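Local coordinates for protein ribonucleoside-diphosphate reductase (Pseudomonas aeruginosa, PDB 5IM3) that probably reduces ribonucleoside diphosphates to deoxyribonucleotides for DNA synthesis, as the large chain of a class I ribonucleotide reductase that binds dATP, at residues D619-V627 with A691-A699; F713-L723 with R754-S764. All coordinates share one frame; numbering follows the deposited sequence.

Interaction 1: D619-V627 with A691-A699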
loop_
_atom_site.group_PDB
_atom_site.type_symbol
_atom_site.label_atom_id
_atom_site.label_comp_id
_atom_site.label_asym_id
_atom_site.label_seq_id
_atom_site.Cartn_x
_atom_site.Cartn_y
_atom_site.Cartn_z
ATOM N N ASP A 619 -19.298 -20.259 -48.122
ATOM C CA ASP A 619 -20.021 -21.102 -49.074
ATOM C C ASP A 619 -21.481 -21.149 -48.642
ATOM O O ASP A 619 -21.923 -22.059 -47.938
ATOM C CB ASP A 619 -19.407 -22.494 -49.146
ATOM C CG ASP A 619 -19.900 -23.285 -50.341
ATOM O OD1 ASP A 619 -21.013 -22.995 -50.833
ATOM O OD2 ASP A 619 -19.170 -24.193 -50.791
ATOM N N THR A 620 -22.233 -20.139 -49.078
ATOM C CA THR A 620 -23.652 -20.036 -48.753
ATOM C C THR A 620 -24.405 -21.321 -49.085
ATOM O O THR A 620 -25.256 -21.772 -48.308
ATOM C CB THR A 620 -24.240 -18.841 -49.512
ATOM O OG1 THR A 620 -23.595 -17.638 -49.073
ATOM C CG2 THR A 620 -25.711 -18.706 -49.280
ATOM N N ALA A 621 -24.102 -21.929 -50.234
ATOM C CA ALA A 621 -24.848 -23.103 -50.682
ATOM C C ALA A 621 -24.582 -24.308 -49.786
ATOM O O ALA A 621 -25.518 -24.976 -49.332
ATOM C CB ALA A 621 -24.491 -23.425 -52.133
ATOM N N LYS A 622 -23.305 -24.607 -49.526
ATOM C CA LYS A 622 -22.974 -25.757 -48.691
ATOM C C LYS A 622 -23.493 -25.579 -47.273
ATOM O O LYS A 622 -23.777 -26.566 -46.584
ATOM C CB LYS A 622 -21.460 -25.974 -48.680
ATOM C CG LYS A 622 -21.011 -27.224 -47.935
ATOM C CD LYS A 622 -19.496 -27.353 -47.910
ATOM C CE LYS A 622 -19.062 -28.619 -47.186
ATOM N NZ LYS A 622 -17.582 -28.721 -47.066
ATOM N N LEU A 623 -23.632 -24.330 -46.825
ATOM C CA LEU A 623 -24.086 -24.068 -45.466
ATOM C C LEU A 623 -25.530 -24.512 -45.271
ATOM O O LEU A 623 -25.878 -25.075 -44.227
ATOM C CB LEU A 623 -23.932 -22.580 -45.155
ATOM C CG LEU A 623 -24.220 -22.127 -43.724
ATOM C CD1 LEU A 623 -23.246 -22.756 -42.737
ATOM C CD2 LEU A 623 -24.153 -20.610 -43.662
ATOM N N GLU A 624 -26.388 -24.269 -46.266
ATOM C CA GLU A 624 -27.785 -24.673 -46.149
ATOM C C GLU A 624 -27.909 -26.183 -45.986
ATOM O O GLU A 624 -28.673 -26.662 -45.139
ATOM C CB GLU A 624 -28.571 -24.196 -47.370
ATOM C CG GLU A 624 -30.009 -24.698 -47.413
ATOM C CD GLU A 624 -30.825 -24.056 -48.515
ATOM O OE1 GLU A 624 -30.246 -23.314 -49.336
ATOM O OE2 GLU A 624 -32.051 -24.295 -48.559
ATOM N N LYS A 625 -27.161 -26.949 -46.785
ATOM C CA LYS A 625 -27.243 -28.405 -46.708
ATOM C C LYS A 625 -26.835 -28.914 -45.332
ATOM O O LYS A 625 -27.476 -29.815 -44.780
ATOM C CB LYS A 625 -26.368 -29.030 -47.791
ATOM C CG LYS A 625 -26.877 -28.774 -49.197
ATOM C CD LYS A 625 -25.755 -28.331 -50.110
ATOM C CE LYS A 625 -26.260 -28.032 -51.506
ATOM N NZ LYS A 625 -25.162 -27.546 -52.382
ATOM N N THR A 626 -25.772 -28.351 -44.758
ATOM C CA THR A 626 -25.316 -28.810 -43.450
ATOM C C THR A 626 -26.296 -28.411 -42.351
ATOM O O THR A 626 -26.554 -29.194 -41.430
ATOM C CB THR A 626 -23.926 -28.251 -43.159
ATOM O OG1 THR A 626 -23.971 -26.822 -43.227
ATOM C CG2 THR A 626 -22.913 -28.781 -44.173
ATOM N N VAL A 627 -26.857 -27.203 -42.433
ATOM C CA VAL A 627 -27.811 -26.760 -41.419
ATOM C C VAL A 627 -29.077 -27.607 -41.476
ATOM O O VAL A 627 -29.621 -28.001 -40.437
ATOM C CB VAL A 627 -28.124 -25.262 -41.592
ATOM C CG1 VAL A 627 -29.278 -24.841 -40.682
ATOM C CG2 VAL A 627 -26.895 -24.432 -41.284
ATOM N N ALA A 691 -27.309 -15.760 -42.251
ATOM C CA ALA A 691 -27.424 -16.855 -43.208
ATOM C C ALA A 691 -27.776 -18.161 -42.505
ATOM O O ALA A 691 -28.730 -18.848 -42.889
ATOM C CB ALA A 691 -26.123 -16.998 -43.997
ATOM N N ILE A 692 -27.012 -18.524 -41.471
ATOM C CA ILE A 692 -27.320 -19.731 -40.708
ATOM C C ILE A 692 -28.738 -19.660 -40.156
ATOM O O ILE A 692 -29.486 -20.644 -40.194
ATOM C CB ILE A 692 -26.283 -19.930 -39.586
ATOM C CG1 ILE A 692 -24.888 -20.121 -40.185
ATOM C CG2 ILE A 692 -26.652 -21.130 -38.715
ATOM C CD1 ILE A 692 -23.772 -20.173 -39.165
ATOM N N SER A 693 -29.132 -18.491 -39.648
ATOM C CA SER A 693 -30.459 -18.343 -39.057
ATOM C C SER A 693 -31.552 -18.628 -40.076
ATOM O O SER A 693 -32.512 -19.354 -39.791
ATOM C CB SER A 693 -30.620 -16.935 -38.492
ATOM O OG SER A 693 -31.981 -16.664 -38.233
ATOM N N TYR A 694 -31.431 -18.044 -41.270
ATOM C CA TYR A 694 -32.407 -18.288 -42.324
ATOM C C TYR A 694 -32.539 -19.781 -42.604
ATOM O O TYR A 694 -33.647 -20.325 -42.637
ATOM C CB TYR A 694 -31.991 -17.531 -43.587
ATOM C CG TYR A 694 -33.030 -17.511 -44.683
ATOM C CD1 TYR A 694 -33.149 -18.569 -45.572
ATOM C CD2 TYR A 694 -33.882 -16.424 -44.838
ATOM C CE1 TYR A 694 -34.092 -18.552 -46.580
ATOM C CE2 TYR A 694 -34.828 -16.397 -45.846
ATOM C CZ TYR A 694 -34.929 -17.464 -46.711
ATOM O OH TYR A 694 -35.868 -17.442 -47.714
ATOM N N TYR A 695 -31.406 -20.460 -42.793
ATOM C CA TYR A 695 -31.431 -21.884 -43.111
ATOM C C TYR A 695 -31.951 -22.709 -41.942
ATOM O O TYR A 695 -32.735 -23.646 -42.136
ATOM C CB TYR A 695 -30.032 -22.339 -43.520
ATOM C CG TYR A 695 -29.530 -21.637 -44.758
ATOM C CD1 TYR A 695 -30.381 -21.415 -45.833
ATOM C CD2 TYR A 695 -28.221 -21.180 -44.846
ATOM C CE1 TYR A 695 -29.948 -20.777 -46.960
ATOM C CE2 TYR A 695 -27.779 -20.535 -45.980
ATOM C CZ TYR A 695 -28.663 -20.342 -47.027
ATOM O OH TYR A 695 -28.253 -19.707 -48.153
ATOM N N ALA A 696 -31.530 -22.382 -40.721
ATOM C CA ALA A 696 -32.009 -23.121 -39.559
ATOM C C ALA A 696 -33.519 -22.981 -39.416
ATOM O O ALA A 696 -34.235 -23.973 -39.229
ATOM C CB ALA A 696 -31.293 -22.635 -38.298
ATOM N N ILE A 697 -34.027 -21.753 -39.520
ATOM C CA ILE A 697 -35.469 -21.546 -39.447
ATOM C C ILE A 697 -36.161 -22.260 -40.601
ATOM O O ILE A 697 -37.197 -22.909 -40.416
ATOM C CB ILE A 697 -35.787 -20.038 -39.423
ATOM C CG1 ILE A 697 -35.279 -19.422 -38.111
ATOM C CG2 ILE A 697 -37.293 -19.799 -39.587
ATOM C CD1 ILE A 697 -35.436 -17.918 -38.018
ATOM N N GLN A 698 -35.596 -22.159 -41.808
ATOM C CA GLN A 698 -36.185 -22.841 -42.955
ATOM C C GLN A 698 -36.194 -24.352 -42.755
ATOM O O GLN A 698 -37.156 -25.031 -43.137
ATOM C CB GLN A 698 -35.422 -22.475 -44.229
ATOM C CG GLN A 698 -36.024 -23.057 -45.491
ATOM C CD GLN A 698 -35.244 -22.692 -46.734
ATOM O OE1 GLN A 698 -34.014 -22.739 -46.744
ATOM N NE2 GLN A 698 -35.954 -22.319 -47.791
ATOM N N ALA A 699 -35.129 -24.898 -42.160
ATOM C CA ALA A 699 -35.076 -26.334 -41.902
ATOM C C ALA A 699 -36.160 -26.758 -40.920
ATOM O O ALA A 699 -36.767 -27.825 -41.074
ATOM C CB ALA A 699 -33.697 -26.724 -41.369
#

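Interaction 2: F713-L723 with R754-S764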
loop_
_atom_site.group_PDB
_atom_site.type_symbol
_atom_site.label_atom_id
_atom_site.label_comp_id
_atom_site.label_asym_id
_atom_site.label_seq_id
_atom_site.Cartn_x
_atom_site.Cartn_y
_atom_site.Cartn_z
ATOM N N PHE A 713 -46.933 -24.770 -30.695
ATOM C CA PHE A 713 -46.606 -23.801 -31.737
ATOM C C PHE A 713 -47.635 -22.683 -31.793
ATOM O O PHE A 713 -47.280 -21.511 -31.971
ATOM C CB PHE A 713 -46.510 -24.487 -33.100
ATOM C CG PHE A 713 -46.533 -23.522 -34.253
ATOM C CD1 PHE A 713 -45.382 -22.857 -34.641
ATOM C CD2 PHE A 713 -47.712 -23.263 -34.935
ATOM C CE1 PHE A 713 -45.402 -21.958 -35.693
ATOM C CE2 PHE A 713 -47.739 -22.363 -35.986
ATOM C CZ PHE A 713 -46.582 -21.709 -36.363
ATOM N N GLN A 714 -48.917 -23.024 -31.655
ATOM C CA GLN A 714 -49.976 -22.030 -31.742
ATOM C C GLN A 714 -49.837 -21.011 -30.615
ATOM O O GLN A 714 -49.923 -21.360 -29.432
ATOM C CB GLN A 714 -51.340 -22.721 -31.691
ATOM C CG GLN A 714 -51.582 -23.680 -32.862
ATOM C CD GLN A 714 -52.828 -24.542 -32.693
ATOM O OE1 GLN A 714 -53.562 -24.411 -31.710
ATOM N NE2 GLN A 714 -53.070 -25.431 -33.656
ATOM N N GLY A 715 -49.608 -19.751 -30.988
ATOM C CA GLY A 715 -49.432 -18.664 -30.050
ATOM C C GLY A 715 -48.003 -18.180 -29.923
ATOM O O GLY A 715 -47.779 -17.062 -29.438
ATOM N N SER A 716 -47.031 -18.988 -30.341
ATOM C CA SER A 716 -45.633 -18.592 -30.274
ATOM C C SER A 716 -45.376 -17.378 -31.162
ATOM O O SER A 716 -46.183 -17.023 -32.026
ATOM C CB SER A 716 -44.734 -19.747 -30.710
ATOM O OG SER A 716 -45.037 -20.146 -32.039
ATOM N N LEU A 717 -44.227 -16.735 -30.941
ATOM C CA LEU A 717 -43.818 -15.653 -31.830
ATOM C C LEU A 717 -43.772 -16.128 -33.273
ATOM O O LEU A 717 -44.114 -15.378 -34.194
ATOM C CB LEU A 717 -42.455 -15.098 -31.411
ATOM C CG LEU A 717 -42.381 -14.337 -30.082
ATOM C CD1 LEU A 717 -40.968 -13.819 -29.867
ATOM C CD2 LEU A 717 -43.373 -13.187 -30.038
ATOM N N TRP A 718 -43.365 -17.380 -33.491
ATOM C CA TRP A 718 -43.345 -17.920 -34.845
ATOM C C TRP A 718 -44.734 -17.873 -35.469
ATOM O O TRP A 718 -44.877 -17.578 -36.661
ATOM C CB TRP A 718 -42.818 -19.353 -34.834
ATOM C CG TRP A 718 -41.539 -19.553 -34.079
ATOM C CD1 TRP A 718 -41.389 -20.203 -32.888
ATOM C CD2 TRP A 718 -40.227 -19.123 -34.468
ATOM N NE1 TRP A 718 -40.069 -20.208 -32.516
ATOM C CE2 TRP A 718 -39.334 -19.548 -33.464
ATOM C CE3 TRP A 718 -39.720 -18.420 -35.568
ATOM C CZ2 TRP A 718 -37.965 -19.290 -33.523
ATOM C CZ3 TRP A 718 -38.358 -18.166 -35.623
ATOM C CH2 TRP A 718 -37.497 -18.600 -34.607
ATOM N N SER A 719 -45.769 -18.169 -34.679
ATOM C CA SER A 719 -47.139 -18.085 -35.180
ATOM C C SER A 719 -47.501 -16.660 -35.566
ATOM O O SER A 719 -48.297 -16.449 -36.487
ATOM C CB SER A 719 -48.125 -18.595 -34.126
ATOM O OG SER A 719 -47.843 -19.930 -33.748
ATOM N N GLN A 720 -46.940 -15.678 -34.871
ATOM C CA GLN A 720 -47.239 -14.275 -35.113
ATOM C C GLN A 720 -46.350 -13.658 -36.181
ATOM O O GLN A 720 -46.451 -12.454 -36.430
ATOM C CB GLN A 720 -47.093 -13.480 -33.814
ATOM C CG GLN A 720 -47.862 -14.053 -32.642
ATOM C CD GLN A 720 -47.536 -13.339 -31.348
ATOM O OE1 GLN A 720 -47.350 -12.122 -31.329
ATOM N NE2 GLN A 720 -47.447 -14.094 -30.260
ATOM N N GLY A 721 -45.483 -14.446 -36.809
ATOM C CA GLY A 721 -44.569 -13.902 -37.792
ATOM C C GLY A 721 -43.530 -12.973 -37.208
ATOM O O GLY A 721 -43.040 -12.083 -37.909
ATOM N N ILE A 722 -43.184 -13.150 -35.937
ATOM C CA ILE A 722 -42.182 -12.331 -35.267
ATOM C C ILE A 722 -40.923 -13.181 -35.161
ATOM O O ILE A 722 -40.804 -14.034 -34.277
ATOM C CB ILE A 722 -42.661 -11.846 -33.897
ATOM C CG1 ILE A 722 -43.950 -11.036 -34.051
ATOM C CG2 ILE A 722 -41.579 -11.005 -33.225
ATOM C CD1 ILE A 722 -44.585 -10.626 -32.735
ATOM N N LEU A 723 -39.984 -12.953 -36.076
ATOM C CA LEU A 723 -38.716 -13.665 -36.112
ATOM C C LEU A 723 -37.729 -12.972 -35.183
ATOM O O LEU A 723 -38.054 -11.923 -34.613
ATOM C CB LEU A 723 -38.177 -13.716 -37.544
ATOM C CG LEU A 723 -39.188 -14.152 -38.603
ATOM C CD1 LEU A 723 -38.547 -14.212 -39.978
ATOM C CD2 LEU A 723 -39.795 -15.491 -38.246
ATOM N N ARG A 754 -40.950 -15.353 -43.410
ATOM C CA ARG A 754 -41.857 -14.919 -42.355
ATOM C C ARG A 754 -43.283 -15.397 -42.600
ATOM O O ARG A 754 -44.076 -15.456 -41.655
ATOM C CB ARG A 754 -41.827 -13.392 -42.232
ATOM C CG ARG A 754 -42.706 -12.831 -41.115
ATOM C CD ARG A 754 -42.597 -11.315 -41.013
ATOM N NE ARG A 754 -41.301 -10.891 -40.484
ATOM C CZ ARG A 754 -40.266 -10.507 -41.226
ATOM N NH1 ARG A 754 -40.352 -10.481 -42.549
ATOM N NH2 ARG A 754 -39.133 -10.142 -40.640
ATOM N N GLU A 755 -43.623 -15.744 -43.844
ATOM C CA GLU A 755 -44.955 -16.256 -44.139
ATOM C C GLU A 755 -45.043 -17.751 -43.854
ATOM O O GLU A 755 -45.989 -18.211 -43.206
ATOM C CB GLU A 755 -45.316 -15.966 -45.596
ATOM C CG GLU A 755 -46.769 -16.247 -45.950
ATOM C CD GLU A 755 -47.045 -16.104 -47.433
ATOM O OE1 GLU A 755 -46.123 -16.361 -48.238
ATOM O OE2 GLU A 755 -48.180 -15.732 -47.795
ATOM N N ARG A 756 -44.060 -18.525 -44.328
ATOM C CA ARG A 756 -44.109 -19.973 -44.141
ATOM C C ARG A 756 -43.997 -20.357 -42.674
ATOM O O ARG A 756 -44.538 -21.391 -42.265
ATOM C CB ARG A 756 -43.000 -20.657 -44.943
ATOM C CG ARG A 756 -42.919 -22.167 -44.694
ATOM C CD ARG A 756 -42.493 -22.940 -45.935
ATOM N NE ARG A 756 -41.041 -23.070 -46.054
ATOM C CZ ARG A 756 -40.362 -24.209 -45.932
ATOM N NH1 ARG A 756 -40.978 -25.358 -45.682
ATOM N NH2 ARG A 756 -39.044 -24.198 -46.070
ATOM N N VAL A 757 -43.298 -19.553 -41.873
ATOM C CA VAL A 757 -43.137 -19.888 -40.462
ATOM C C VAL A 757 -44.485 -19.861 -39.755
ATOM O O VAL A 757 -44.758 -20.690 -38.879
ATOM C CB VAL A 757 -42.129 -18.935 -39.796
ATOM C CG1 VAL A 757 -42.613 -17.500 -39.879
ATOM C CG2 VAL A 757 -41.901 -19.326 -38.352
ATOM N N GLN A 758 -45.353 -18.916 -40.126
ATOM C CA GLN A 758 -46.649 -18.811 -39.465
ATOM C C GLN A 758 -47.504 -20.048 -39.688
ATOM O O GLN A 758 -48.469 -20.263 -38.947
ATOM C CB GLN A 758 -47.388 -17.563 -39.953
ATOM C CG GLN A 758 -46.652 -16.269 -39.647
ATOM C CD GLN A 758 -47.362 -15.047 -40.186
ATOM O OE1 GLN A 758 -48.580 -14.926 -40.080
ATOM N NE2 GLN A 758 -46.601 -14.136 -40.778
ATOM N N LYS A 759 -47.169 -20.869 -40.685
ATOM C CA LYS A 759 -47.887 -22.110 -40.934
ATOM C C LYS A 759 -47.405 -23.260 -40.059
ATOM O O LYS A 759 -48.097 -24.279 -39.971
ATOM C CB LYS A 759 -47.761 -22.489 -42.411
ATOM C CG LYS A 759 -48.529 -21.554 -43.340
ATOM C CD LYS A 759 -47.843 -21.386 -44.691
ATOM C CE LYS A 759 -47.782 -22.685 -45.476
ATOM N NZ LYS A 759 -47.056 -22.505 -46.764
ATOM N N GLY A 760 -46.249 -23.126 -39.410
ATOM C CA GLY A 760 -45.768 -24.156 -38.509
ATOM C C GLY A 760 -44.279 -24.412 -38.608
ATOM O O GLY A 760 -43.724 -24.471 -39.710
ATOM N N ILE A 761 -43.616 -24.556 -37.460
ATOM C CA ILE A 761 -42.250 -25.058 -37.418
ATOM C C ILE A 761 -42.171 -26.154 -36.364
ATOM O O ILE A 761 -43.054 -26.306 -35.516
ATOM C CB ILE A 761 -41.196 -23.962 -37.136
ATOM C CG1 ILE A 761 -41.431 -23.292 -35.785
ATOM C CG2 ILE A 761 -41.207 -22.928 -38.242
ATOM C CD1 ILE A 761 -40.329 -22.322 -35.425
ATOM N N ARG A 762 -41.087 -26.919 -36.435
ATOM C CA ARG A 762 -40.934 -28.126 -35.639
ATOM C C ARG A 762 -40.343 -27.863 -34.261
ATOM O O ARG A 762 -40.481 -28.713 -33.376
ATOM C CB ARG A 762 -40.050 -29.122 -36.403
ATOM C CG ARG A 762 -39.754 -30.435 -35.693
ATOM C CD ARG A 762 -41.008 -31.246 -35.422
ATOM N NE ARG A 762 -40.674 -32.557 -34.876
ATOM C CZ ARG A 762 -41.566 -33.450 -34.466
ATOM N NH1 ARG A 762 -42.861 -33.175 -34.531
ATOM N NH2 ARG A 762 -41.159 -34.618 -33.988
ATOM N N ASN A 763 -39.708 -26.709 -34.051
ATOM C CA ASN A 763 -38.925 -26.471 -32.848
ATOM C C ASN A 763 -39.189 -25.072 -32.308
ATOM O O ASN A 763 -39.172 -24.097 -33.065
ATOM C CB ASN A 763 -37.432 -26.649 -33.142
ATOM C CG ASN A 763 -37.129 -27.952 -33.853
ATOM O OD1 ASN A 763 -36.970 -27.988 -35.075
ATOM N ND2 ASN A 763 -37.045 -29.032 -33.088
ATOM N N SER A 764 -39.418 -24.978 -30.994
ATOM C CA SER A 764 -39.702 -23.687 -30.371
ATOM C C SER A 764 -38.479 -22.780 -30.372
ATOM O O SER A 764 -38.615 -21.557 -30.493
ATOM C CB SER A 764 -40.198 -23.890 -28.937
ATOM O OG SER A 764 -39.231 -24.570 -28.156
#

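Interaction 1: D619-V627 with A691-A699
Thr620 to Val627 and Ala691 to Ala699 are helical segments that run the same general way, 38° apart, with their axes 8.9 Å from each other at the closest point. Glu624 and Tyr695 face each other midway along. The Tyr695 side chain is the knob of a knobs-into-holes contact; Thr620, Leu623, Glu624 and Val627 form its hole. Its CG lies anti to the carbonyl carbon (chi1 -62°), which turns the ring back along the first helix, toward its N-terminal end. There the phenol end meets the methyl CG2 of Thr620. CB of Glu624 sits over the centre of one ring face, 3.6 Å from the centroid, in a CH-pi contact. The extended Glu624 chain crosses the Tyr695 side chain at about a right angle, CG and CD passing along the CD1-CE1 side of the ring. Its carboxylate is only 14° from parallel to the ring plane, and OE1 comes 3.5 Å from Tyr695 CE1.

On the more buried side the side chains that meet are all apolar. Leu623 crosses Ile692 at about a right angle, with CD2 of Leu623 3.6 Å from CG1 of Ile692. The same methyl also touches CB of Ala691. Val627 CG1 packs on the backbone of Tyr695 and Ala696, and lies 3.8 Å from Ala696 CB. Its other methyl, CG2, meets CG2 of Ile692.

Asp619 is the N-cap at the start of the first helix.

The pair belongs to the barrel domain, where helices 620-640 and 679-707 pack side by side. Val627 and Ile692 also touch strand 659-663, through Leu660 and Ile662. Tyr694 and Ile697 meet Leu753 of helix 751-757.

Interaction 2: F713-L723 with R754-S764
Phe713 and Trp718 are the two large bumps of loop 713-723. Phe713 packs on the turn Val757-Gly760; Trp718 packs on Val757 and, beyond the turn, on Ile761 and Ser764. The Phe713 ring lies on Gly760, whose CA is 3.6 Å from the ring centroid. The carbonyl O of Gln758 sits at the ring edge. Ser719 OG covers the opposite face, so the ring is sandwiched. Ile761 CG1 stands between the backbone N and the carbonyl carbon (chi1 61°); from there CD1 reaches the indole face, 3.2 Å from the five-membered ring's centroid. Val757 fills the hollow between Trp718 and Leu723: CG2 is 3.6 Å from Trp718 CB, and CG1 is 3.8 Å from Leu723 CD2. Gly721, with positive phi, brings its backbone against CG of Gln758 and CD of Arg754. The Arg754 guanidinium has Leu723 CD1 over one face and forms a salt bridge with Asp726.

Trp718 NE1 donates to Ser764 O at 2.8 Å, nearly straight at 163°, from above the carbonyl plane (39° out of it). This helps to fix the indole's rotation and satisfies its buried N-H. Aromatic and aliphatic packing fills the contact, while this one bond sets the indole against Ser764.

In the fold
Both contacts belong to the barrel domain, lie away from the dATP sites and are largely buried. Interaction 1 is nearer the centre of the chain and joins two regular helices. Interaction 2, about 18 Å away between centres, is farther out and fits a loop against segment 754-764, helical at its start and then irregular. The first has no clear hydrogen bond across it; the second adds one to its apolar packing. Helix 679-707 links them. Its Ile697 CD1 lies 3.8 Å from Trp718 CZ3, and Gln698 CG lies 3.3 Å from Arg756 NH2. Arg756 also forms salt bridges with Asp702 and Asp705 of that helix.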